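Local coordinates for protein diaminopimelate decarboxylase (Psychromonas ingrahamii, PDB 4XG1) that probably catalyses the pyridoxal phosphate-dependent decarboxylation of meso-diaminopimelate to L-lysine, which completes lysine biosynthesis by the diaminopimelate pathway, at residues B[9-14]-B[18-23]; B[29-34]-B[371-376]; B[50-55]-B[262-267]. All blocks are in the same frame, centred on the assembly; numbering follows the deposited sequence.

Contact 1: residues B[9-14]-B[18-23]; sequences DGRLFV and PVEQVV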
loop_
_atom_site.group_PDB
_atom_site.type_symbol
_atom_site.label_atom_id
_atom_site.label_comp_id
_atom_site.label_asym_id
_atom_site.label_seq_id
_atom_site.Cartn_x
_atom_site.Cartn_y
_atom_site.Cartn_z
ATOM N N ASP B 9 28.180 12.598 22.342
ATOM C CA ASP B 9 26.980 13.293 22.805
ATOM C C ASP B 9 25.823 12.386 23.314
ATOM O O ASP B 9 25.192 12.701 24.318
ATOM C CB ASP B 9 26.470 14.157 21.647
ATOM C CG ASP B 9 25.584 15.289 22.105
ATOM O OD1 ASP B 9 24.932 15.170 23.169
ATOM O OD2 ASP B 9 25.551 16.310 21.381
ATOM N N GLY B 10 25.548 11.283 22.607
ATOM C CA GLY B 10 24.375 10.404 22.863
ATOM C C GLY B 10 23.279 10.536 21.790
ATOM O O GLY B 10 22.378 9.702 21.683
ATOM N N ARG B 11 23.376 11.596 20.991
ATOM C CA ARG B 11 22.340 11.988 20.067
ATOM C C ARG B 11 22.605 11.344 18.727
ATOM O O ARG B 11 23.763 11.212 18.333
ATOM C CB ARG B 11 22.365 13.494 19.849
ATOM C CG ARG B 11 21.975 14.357 21.045
ATOM C CD ARG B 11 21.885 15.831 20.632
ATOM N NE ARG B 11 23.164 16.352 20.107
ATOM C CZ ARG B 11 23.315 17.455 19.368
ATOM N NH1 ARG B 11 22.270 18.204 19.032
ATOM N NH2 ARG B 11 24.523 17.809 18.958
ATOM N N LEU B 12 21.523 10.967 18.029
ATOM C CA LEU B 12 21.626 10.316 16.726
ATOM C C LEU B 12 21.818 11.332 15.619
ATOM O O LEU B 12 21.161 12.355 15.585
ATOM C CB LEU B 12 20.395 9.453 16.451
ATOM C CG LEU B 12 20.413 8.641 15.142
ATOM C CD1 LEU B 12 21.426 7.500 15.182
ATOM C CD2 LEU B 12 19.023 8.101 14.861
ATOM N N PHE B 13 22.743 11.044 14.721
ATOM C CA PHE B 13 23.101 11.976 13.683
ATOM C C PHE B 13 22.941 11.300 12.367
ATOM O O PHE B 13 23.053 10.094 12.261
ATOM C CB PHE B 13 24.579 12.377 13.786
ATOM C CG PHE B 13 24.817 13.702 14.475
ATOM C CD1 PHE B 13 24.344 13.928 15.774
ATOM C CD2 PHE B 13 25.526 14.717 13.830
ATOM C CE1 PHE B 13 24.565 15.142 16.406
ATOM C CE2 PHE B 13 25.734 15.933 14.457
ATOM C CZ PHE B 13 25.266 16.142 15.745
ATOM N N VAL B 14 22.686 12.106 11.359
ATOM C CA VAL B 14 22.604 11.638 10.026
ATOM C C VAL B 14 23.601 12.489 9.301
ATOM O O VAL B 14 23.421 13.696 9.190
ATOM C CB VAL B 14 21.169 11.753 9.401
ATOM C CG1 VAL B 14 20.492 13.075 9.736
ATOM C CG2 VAL B 14 21.237 11.530 7.885
ATOM N N PRO B 18 22.207 16.432 13.490
ATOM C CA PRO B 18 21.346 15.717 14.411
ATOM C C PRO B 18 19.960 15.460 13.774
ATOM O O PRO B 18 19.393 16.345 13.147
ATOM C CB PRO B 18 21.208 16.665 15.620
ATOM C CG PRO B 18 21.970 17.891 15.286
ATOM C CD PRO B 18 22.417 17.832 13.862
ATOM N N VAL B 19 19.434 14.266 13.984
ATOM C CA VAL B 19 18.157 13.907 13.438
ATOM C C VAL B 19 17.082 14.774 14.066
ATOM O O VAL B 19 16.208 15.225 13.383
ATOM C CB VAL B 19 17.894 12.407 13.636
ATOM C CG1 VAL B 19 16.452 12.049 13.326
ATOM C CG2 VAL B 19 18.843 11.596 12.761
ATOM N N GLU B 20 17.172 15.048 15.358
ATOM C CA GLU B 20 16.175 15.882 16.030
ATOM C C GLU B 20 16.033 17.238 15.345
ATOM O O GLU B 20 14.975 17.841 15.378
ATOM C CB GLU B 20 16.524 16.078 17.507
ATOM C CG GLU B 20 17.627 17.093 17.790
ATOM C CD GLU B 20 18.032 17.151 19.264
ATOM O OE1 GLU B 20 19.192 17.518 19.560
ATOM O OE2 GLU B 20 17.194 16.830 20.139
ATOM N N GLN B 21 17.113 17.721 14.749
ATOM C CA GLN B 21 17.128 19.034 14.141
ATOM C C GLN B 21 16.289 19.063 12.894
ATOM O O GLN B 21 15.538 20.018 12.665
ATOM C CB GLN B 21 18.558 19.437 13.783
ATOM C CG GLN B 21 18.716 20.868 13.305
ATOM C CD GLN B 21 20.180 21.291 13.284
ATOM O OE1 GLN B 21 20.841 21.358 14.344
ATOM N NE2 GLN B 21 20.695 21.590 12.097
ATOM N N VAL B 22 16.419 18.032 12.073
ATOM C CA VAL B 22 15.627 17.981 10.838
ATOM C C VAL B 22 14.134 17.808 11.170
ATOM O O VAL B 22 13.313 18.616 10.794
ATOM C CB VAL B 22 16.177 16.952 9.827
ATOM C CG1 VAL B 22 17.659 17.200 9.562
ATOM C CG2 VAL B 22 16.027 15.549 10.331
ATOM N N VAL B 23 13.794 16.831 11.966
ATOM C CA VAL B 23 12.404 16.612 12.234
ATOM C C VAL B 23 11.725 17.770 12.992
ATOM O O VAL B 23 10.486 17.823 13.060
ATOM C CB VAL B 23 12.141 15.267 12.947
ATOM C CG1 VAL B 23 12.557 14.134 12.038
ATOM C CG2 VAL B 23 12.848 15.195 14.290
#

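Contact 2: residues B[29-34]-B[371-376]; sequences PAYIYS and RSTGAY. With LLP ((2S)-2-amino-6-[[3-hydroxy-2-methyl-5-(phosphonooxymethyl)pyridin-4-yl]methylideneamino]hexanoic acid), chain T.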
loop_
_atom_site.group_PDB
_atom_site.type_symbol
_atom_site.label_atom_id
_atom_site.label_comp_id
_atom_site.label_asym_id
_atom_site.label_seq_id
_atom_site.Cartn_x
_atom_site.Cartn_y
_atom_site.Cartn_z
ATOM N N PRO B 29 5.284 12.305 10.734
ATOM C CA PRO B 29 6.345 11.382 10.358
ATOM C C PRO B 29 7.162 11.893 9.231
ATOM O O PRO B 29 6.691 12.753 8.449
ATOM C CB PRO B 29 5.598 10.142 9.874
ATOM C CG PRO B 29 4.245 10.651 9.524
ATOM C CD PRO B 29 3.960 11.701 10.539
ATOM N N ALA B 30 8.395 11.414 9.167
ATOM C CA ALA B 30 9.312 11.901 8.148
ATOM C C ALA B 30 10.308 10.843 7.755
ATOM O O ALA B 30 10.904 10.185 8.602
ATOM C CB ALA B 30 10.048 13.113 8.654
ATOM N N TYR B 31 10.469 10.658 6.459
ATOM C CA TYR B 31 11.528 9.799 5.948
ATOM C C TYR B 31 12.759 10.648 5.813
ATOM O O TYR B 31 12.668 11.782 5.318
ATOM C CB TYR B 31 11.168 9.238 4.574
ATOM C CG TYR B 31 10.331 7.976 4.634
ATOM C CD1 TYR B 31 10.929 6.737 4.877
ATOM C CD2 TYR B 31 8.953 8.009 4.380
ATOM C CE1 TYR B 31 10.190 5.589 4.922
ATOM C CE2 TYR B 31 8.216 6.846 4.402
ATOM C CZ TYR B 31 8.829 5.649 4.679
ATOM O OH TYR B 31 8.108 4.456 4.686
ATOM N N ILE B 32 13.898 10.091 6.224
ATOM C CA ILE B 32 15.157 10.801 6.110
ATOM C C ILE B 32 16.190 9.958 5.425
ATOM O O ILE B 32 16.405 8.805 5.818
ATOM C CB ILE B 32 15.675 11.194 7.502
ATOM C CG1 ILE B 32 14.720 12.193 8.142
ATOM C CG2 ILE B 32 17.047 11.868 7.398
ATOM C CD1 ILE B 32 15.043 12.533 9.579
ATOM N N TYR B 33 16.820 10.521 4.411
ATOM C CA TYR B 33 17.764 9.775 3.580
ATOM C C TYR B 33 19.166 10.379 3.642
ATOM O O TYR B 33 19.319 11.606 3.684
ATOM C CB TYR B 33 17.309 9.772 2.131
ATOM C CG TYR B 33 15.900 9.239 1.895
ATOM C CD1 TYR B 33 15.529 7.970 2.290
ATOM C CD2 TYR B 33 14.931 10.030 1.261
ATOM C CE1 TYR B 33 14.248 7.503 2.076
ATOM C CE2 TYR B 33 13.651 9.580 1.058
ATOM C CZ TYR B 33 13.312 8.310 1.462
ATOM O OH TYR B 33 12.031 7.849 1.235
ATOM N N SER B 34 20.175 9.500 3.670
ATOM C CA SER B 34 21.593 9.873 3.602
ATOM C C SER B 34 22.100 9.894 2.193
ATOM O O SER B 34 22.169 8.876 1.558
ATOM C CB SER B 34 22.453 8.883 4.385
ATOM O OG SER B 34 23.822 8.976 3.989
ATOM N N ARG B 371 14.640 1.917 11.393
ATOM C CA ARG B 371 15.744 1.799 10.476
ATOM C C ARG B 371 15.394 0.973 9.256
ATOM O O ARG B 371 14.440 0.210 9.272
ATOM C CB ARG B 371 16.944 1.219 11.182
ATOM C CG ARG B 371 17.582 2.194 12.156
ATOM C CD ARG B 371 18.965 1.756 12.650
ATOM N NE ARG B 371 19.699 0.970 11.653
ATOM C CZ ARG B 371 20.481 1.454 10.678
ATOM N NH1 ARG B 371 20.669 2.771 10.530
ATOM N NH2 ARG B 371 21.057 0.596 9.819
ATOM N N SER B 372 16.167 1.152 8.201
ATOM C CA SER B 372 16.135 0.291 7.040
ATOM C C SER B 372 14.880 0.463 6.247
ATOM O O SER B 372 14.289 -0.513 5.764
ATOM C CB SER B 372 16.278 -1.182 7.442
ATOM O OG SER B 372 17.299 -1.352 8.405
ATOM N N THR B 373 14.467 1.703 6.096
ATOM C CA THR B 373 13.208 1.999 5.463
ATOM C C THR B 373 13.410 2.783 4.172
ATOM O O THR B 373 12.481 3.360 3.630
ATOM C CB THR B 373 12.292 2.796 6.389
ATOM O OG1 THR B 373 12.931 4.020 6.727
ATOM C CG2 THR B 373 11.962 2.028 7.615
ATOM N N GLY B 374 14.625 2.769 3.650
ATOM C CA GLY B 374 14.903 3.495 2.420
ATOM C C GLY B 374 14.431 2.774 1.161
ATOM O O GLY B 374 14.380 3.383 0.086
ATOM N N ALA B 375 14.126 1.482 1.283
ATOM C CA ALA B 375 13.652 0.685 0.170
ATOM C C ALA B 375 12.293 0.098 0.496
ATOM O O ALA B 375 12.080 -0.449 1.559
ATOM C CB ALA B 375 14.620 -0.431 -0.092
ATOM N N TYR B 376 11.363 0.251 -0.434
ATOM C CA TYR B 376 10.018 -0.270 -0.263
ATOM C C TYR B 376 9.346 0.344 0.956
ATOM O O TYR B 376 8.541 -0.312 1.642
ATOM C CB TYR B 376 10.058 -1.792 -0.234
ATOM C CG TYR B 376 10.813 -2.308 -1.432
ATOM C CD1 TYR B 376 10.250 -2.237 -2.704
ATOM C CD2 TYR B 376 12.083 -2.809 -1.323
ATOM C CE1 TYR B 376 10.933 -2.693 -3.816
ATOM C CE2 TYR B 376 12.795 -3.251 -2.449
ATOM C CZ TYR B 376 12.217 -3.178 -3.670
ATOM O OH TYR B 376 12.873 -3.591 -4.775
HETATM N N1 LLP T . 14.557 -6.353 -10.888
HETATM C C2 LLP T . 13.331 -6.880 -10.976
HETATM C "C2'" LLP T . 12.851 -7.408 -12.304
HETATM C C3 LLP T . 12.495 -6.895 -9.760
HETATM O O3 LLP T . 11.259 -7.445 -9.789
HETATM C C4 LLP T . 13.037 -6.362 -8.506
HETATM C "C4'" LLP T . 12.281 -6.365 -7.215
HETATM C C5 LLP T . 14.406 -5.808 -8.539
HETATM C C6 LLP T . 15.082 -5.823 -9.750
HETATM C "C5'" LLP T . 15.071 -5.210 -7.329
HETATM O OP4 LLP T . 15.209 -6.102 -6.295
HETATM P P LLP T . 15.953 -5.754 -4.919
HETATM O OP1 LLP T . 15.360 -4.413 -4.512
HETATM O OP2 LLP T . 15.755 -6.960 -3.972
HETATM O OP3 LLP T . 17.471 -5.794 -5.181
HETATM N N LLP T . 8.047 -4.891 -1.638
HETATM C CA LLP T . 9.069 -5.956 -1.275
HETATM C CB LLP T . 10.229 -5.967 -2.265
HETATM C CG LLP T . 10.140 -6.976 -3.393
HETATM C CD LLP T . 10.430 -6.360 -4.744
HETATM C CE LLP T . 10.543 -7.458 -5.817
HETATM N NZ LLP T . 11.018 -7.074 -7.162
HETATM C C LLP T . 9.653 -5.623 0.076
HETATM O O LLP T . 9.372 -4.588 0.656
HETATM O OXT LLP T . 10.443 -6.357 0.646
HETATM O O HOH W 1 11.462 4.884 1.664
#

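Contact 3: residues B[50-55]-B[262-267]; sequences GKHPHL and NRMAGR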
loop_
_atom_site.group_PDB
_atom_site.type_symbol
_atom_site.label_atom_id
_atom_site.label_comp_id
_atom_site.label_asym_id
_atom_site.label_seq_id
_atom_site.Cartn_x
_atom_site.Cartn_y
_atom_site.Cartn_z
ATOM N N GLY B 50 34.267 -2.981 -11.819
ATOM C CA GLY B 50 35.598 -2.611 -12.313
ATOM C C GLY B 50 35.702 -2.658 -13.804
ATOM O O GLY B 50 34.830 -2.143 -14.496
ATOM N N LYS B 51 36.739 -3.329 -14.302
ATOM C CA LYS B 51 37.025 -3.334 -15.749
ATOM C C LYS B 51 36.050 -4.132 -16.599
ATOM O O LYS B 51 35.998 -3.932 -17.802
ATOM C CB LYS B 51 38.430 -3.850 -16.013
ATOM C CG LYS B 51 39.533 -2.981 -15.387
ATOM C CD LYS B 51 39.899 -1.828 -16.327
ATOM C CE LYS B 51 41.225 -1.136 -15.998
ATOM N NZ LYS B 51 42.433 -2.015 -16.132
ATOM N N HIS B 52 35.283 -5.039 -16.001
ATOM C CA HIS B 52 34.352 -5.809 -16.801
ATOM C C HIS B 52 33.211 -4.924 -17.319
ATOM O O HIS B 52 32.569 -4.227 -16.554
ATOM C CB HIS B 52 33.786 -7.015 -16.017
ATOM C CG HIS B 52 33.038 -7.976 -16.876
ATOM N ND1 HIS B 52 33.591 -9.143 -17.336
ATOM C CD2 HIS B 52 31.812 -7.888 -17.443
ATOM C CE1 HIS B 52 32.736 -9.736 -18.149
ATOM N NE2 HIS B 52 31.643 -9.000 -18.225
ATOM N N PRO B 53 32.947 -4.950 -18.625
ATOM C CA PRO B 53 31.827 -4.173 -19.183
ATOM C C PRO B 53 30.506 -4.403 -18.450
ATOM O O PRO B 53 29.938 -5.499 -18.504
ATOM C CB PRO B 53 31.707 -4.666 -20.635
ATOM C CG PRO B 53 32.978 -5.360 -20.923
ATOM C CD PRO B 53 33.595 -5.800 -19.624
ATOM N N HIS B 54 30.018 -3.358 -17.792
ATOM C CA HIS B 54 28.821 -3.449 -16.982
ATOM C C HIS B 54 27.970 -2.206 -17.011
ATOM O O HIS B 54 28.425 -1.110 -17.355
ATOM C CB HIS B 54 29.213 -3.708 -15.556
ATOM C CG HIS B 54 29.853 -2.538 -14.891
ATOM N ND1 HIS B 54 31.109 -2.094 -15.218
ATOM C CD2 HIS B 54 29.411 -1.725 -13.906
ATOM C CE1 HIS B 54 31.412 -1.049 -14.468
ATOM N NE2 HIS B 54 30.402 -0.816 -13.649
ATOM N N LEU B 55 26.700 -2.396 -16.661
ATOM C CA LEU B 55 25.840 -1.285 -16.297
ATOM C C LEU B 55 25.079 -1.578 -15.008
ATOM O O LEU B 55 24.550 -2.666 -14.810
ATOM C CB LEU B 55 24.877 -0.957 -17.426
ATOM C CG LEU B 55 23.985 0.244 -17.165
ATOM C CD1 LEU B 55 24.805 1.493 -16.923
ATOM C CD2 LEU B 55 23.047 0.446 -18.328
ATOM N N ASN B 262 34.590 -13.125 -11.202
ATOM C CA ASN B 262 35.443 -14.317 -11.226
ATOM C C ASN B 262 34.787 -15.356 -12.146
ATOM O O ASN B 262 35.417 -15.809 -13.131
ATOM C CB ASN B 262 35.701 -14.899 -9.829
ATOM C CG ASN B 262 36.494 -13.955 -8.919
ATOM O OD1 ASN B 262 37.116 -13.009 -9.385
ATOM N ND2 ASN B 262 36.476 -14.221 -7.610
ATOM N N ARG B 263 33.508 -15.670 -11.914
ATOM C CA ARG B 263 32.791 -16.645 -12.826
ATOM C C ARG B 263 32.759 -16.268 -14.304
ATOM O O ARG B 263 32.471 -17.108 -15.175
ATOM C CB ARG B 263 31.332 -16.938 -12.389
ATOM C CG ARG B 263 31.095 -18.218 -11.617
ATOM C CD ARG B 263 31.650 -19.490 -12.263
ATOM N NE ARG B 263 30.938 -19.929 -13.462
ATOM C CZ ARG B 263 31.437 -20.143 -14.689
ATOM N NH1 ARG B 263 32.723 -19.968 -14.977
ATOM N NH2 ARG B 263 30.619 -20.557 -15.667
ATOM N N MET B 264 32.990 -14.998 -14.598
ATOM C CA MET B 264 33.044 -14.495 -15.992
ATOM C C MET B 264 34.399 -14.749 -16.630
ATOM O O MET B 264 34.601 -14.425 -17.818
ATOM C CB MET B 264 32.804 -12.994 -16.051
ATOM C CG MET B 264 31.384 -12.573 -15.791
ATOM S SD MET B 264 30.134 -13.589 -16.630
ATOM C CE MET B 264 29.909 -12.874 -18.242
ATOM N N ALA B 265 35.328 -15.249 -15.817
ATOM C CA ALA B 265 36.405 -16.110 -16.303
ATOM C C ALA B 265 37.197 -15.411 -17.394
ATOM O O ALA B 265 38.005 -14.545 -17.087
ATOM C CB ALA B 265 35.831 -17.455 -16.794
ATOM N N GLY B 266 36.934 -15.766 -18.655
ATOM C CA GLY B 266 37.450 -15.026 -19.807
ATOM C C GLY B 266 36.341 -14.829 -20.813
ATOM O O GLY B 266 36.345 -15.454 -21.872
ATOM N N ARG B 267 35.360 -13.990 -20.443
ATOM C CA ARG B 267 34.341 -13.443 -21.381
ATOM C C ARG B 267 34.304 -11.920 -21.398
ATOM O O ARG B 267 34.720 -11.253 -20.455
ATOM C CB ARG B 267 32.923 -13.917 -21.032
ATOM C CG ARG B 267 32.530 -15.248 -21.614
ATOM C CD ARG B 267 31.311 -15.748 -20.870
ATOM N NE ARG B 267 30.529 -16.699 -21.640
ATOM C CZ ARG B 267 30.359 -17.975 -21.333
ATOM N NH1 ARG B 267 30.924 -18.495 -20.236
ATOM N NH2 ARG B 267 29.614 -18.730 -22.141
#

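Contact 1: residues B[9-14]-B[18-23]
F13 and P18 form the antiparallel, non-hydrogen-bonded pair of a small β-hairpin, in which strand 12-14 turns back into strand 17-18 and the chain runs straight on into helix 19-26. Strand 4-6 completes this three-stranded sheet on the other edge of 12-14. The two CA atoms of the F13-P18 pair are 4.2 Å apart. P18 sits at the N-cap position of the helix, with its N over the centre of the F13 ring, and its CD makes a CH-pi contact with the same face.

One step back, the carbonyl O of L12 takes the N-H of V19 at 3.0 Å in an almost straight bond (173°), which ties the first turn of the helix to the strand. The CA of P18 also leans on that oxygen, a C-H...O contact of 3.6 Å. On the apolar side, V19 puts CG2 beside its backbone N, where the methyl meets V14 CG1 at 3.7 Å and, less closely, L12 CD2. V19 also touches V287 and I32 of the larger mixed sheet, and L326 in a loop, so the start of the helix lies against that sheet, away from the active site.

On the solvent side the contact is charged. R11 bends at chi3 (-60°), bringing its guanidinium beside P18 and placing CE1 of F13 over one of its faces, near the rim. NH1 then reaches E20 OE1 in the guanidinium plane, at 3.2 Å, meeting the oxygen nearly along its C-O axis although the two flat groups are turned 59° apart. D9, poorly ordered, completes the salt-bridge network: its OD2 is met by R11 NE at 2.7 Å, from above the carboxylate plane.

Contact 2: residues B[29-34]-B[371-376]
Strand 30-34 runs past the loop 371-376 without pairing with it, the nearest CA atoms being those of Y33 and G374, 7.0 Å apart. Two tyrosines reach across instead. The ring of Y31 brings CE1 to 3.4 Å from the carbonyl O of T373 and to 3.6 Å from its OG1, the hydroxyl that T373 holds between its own backbone N and carbonyl carbon (chi1 60°). Beyond the ring, the Y31 hydroxyl goes on to the carbonyl of D310. Y33 comes in edge-on, its CE1 lying 4.1 Å from the CA of G374.

A water completes the link, donating one hydrogen bond to the T373 O at 2.7 Å and another to Y33 OH at 3.0 Å, in the plane of that ring. The strongest partner of this hydroxyl is E392, on the neighbouring strand 391-396, and G374 O is taken by N63.

The loop leads to Y376 in the active site. There the bound adduct of pyridoxal phosphate with lysine lays its CB over the centre of the Y376 ring, 3.5 Å above the plane, while Y376 OH donates to phosphate oxygen OP1 at 2.6 Å, in the ring plane. Y384 of the second subunit packs on Y376. Since the water donates both its protons, T373 O and Y33 OH each serve it as acceptors, and the Y376 proton probably helps to disperse the phosphate's negative charge.

Contact 3: residues B[50-55]-B[262-267]
N262 O accepts the N-H of A265 at 2.7 Å, the shortest polar bond here, and closes the type I turn that presents M264 to H52. The setting is the TIM barrel: the turn comes off the end of helix 253-262 and leads to strand 270-273, while H52 lies just before strand 54-59, the parallel neighbour of 270-273. Both segments therefore sit at the N-terminal ends of barrel strands, the end away from the active site in such barrels.

H52 carries its CG anti to the backbone N (chi1 -169°), which swings the imidazole out toward the turn. Its CE1 does the touching: it lies 3.4 Å from the carbonyl O of R267 and 3.9 Å from M264 CB, with both partners oblique to the ring. The M264 side chain crosses that of H52 at about a right angle and then bends twice, at chi2 and chi3, and also packs on L269 and L271. A second turn bond, R267 N to M264 O at 2.8 Å, helps to place the R267 carbonyl.

Two other contacts fix the ring: CD of P53 lies over one face, toward its edge, 3.4 Å above the plane, and NE2 is hydrogen-bonded to the L269 O. Putting an alanine at H52 removes the imidazole, which would probably leave the L269 carbonyl without this hydrogen bond and open a gap beside M264 CB. The H52 backbone is held in turn by H54, whose ND1 donates to H52 O at 2.9 Å, nearly along the C=O axis, with the oxygen 20° out of the H54 ring plane.

How the contacts relate
From the N terminus, contact 1 closes first, a hairpin with three residues between its segments, finished before either other contact opens. Its helix leads through a short loop into strand 30-34, and V19, V22 and V23 pack on I32, so contacts 1 and 2 form one continuous piece of the β-rich part of the chain. Contact 2 then closes a loop of 336 residues, bringing the approach to Y376 back to an early strand. Nested inside that loop, contact 3 joins the N-terminal ends of the neighbouring strands 54-59 and 270-273 of the TIM barrel. It touches neither of the others: its nearest atoms are about 15 Å from contact 2 and about 26 Å from contact 1.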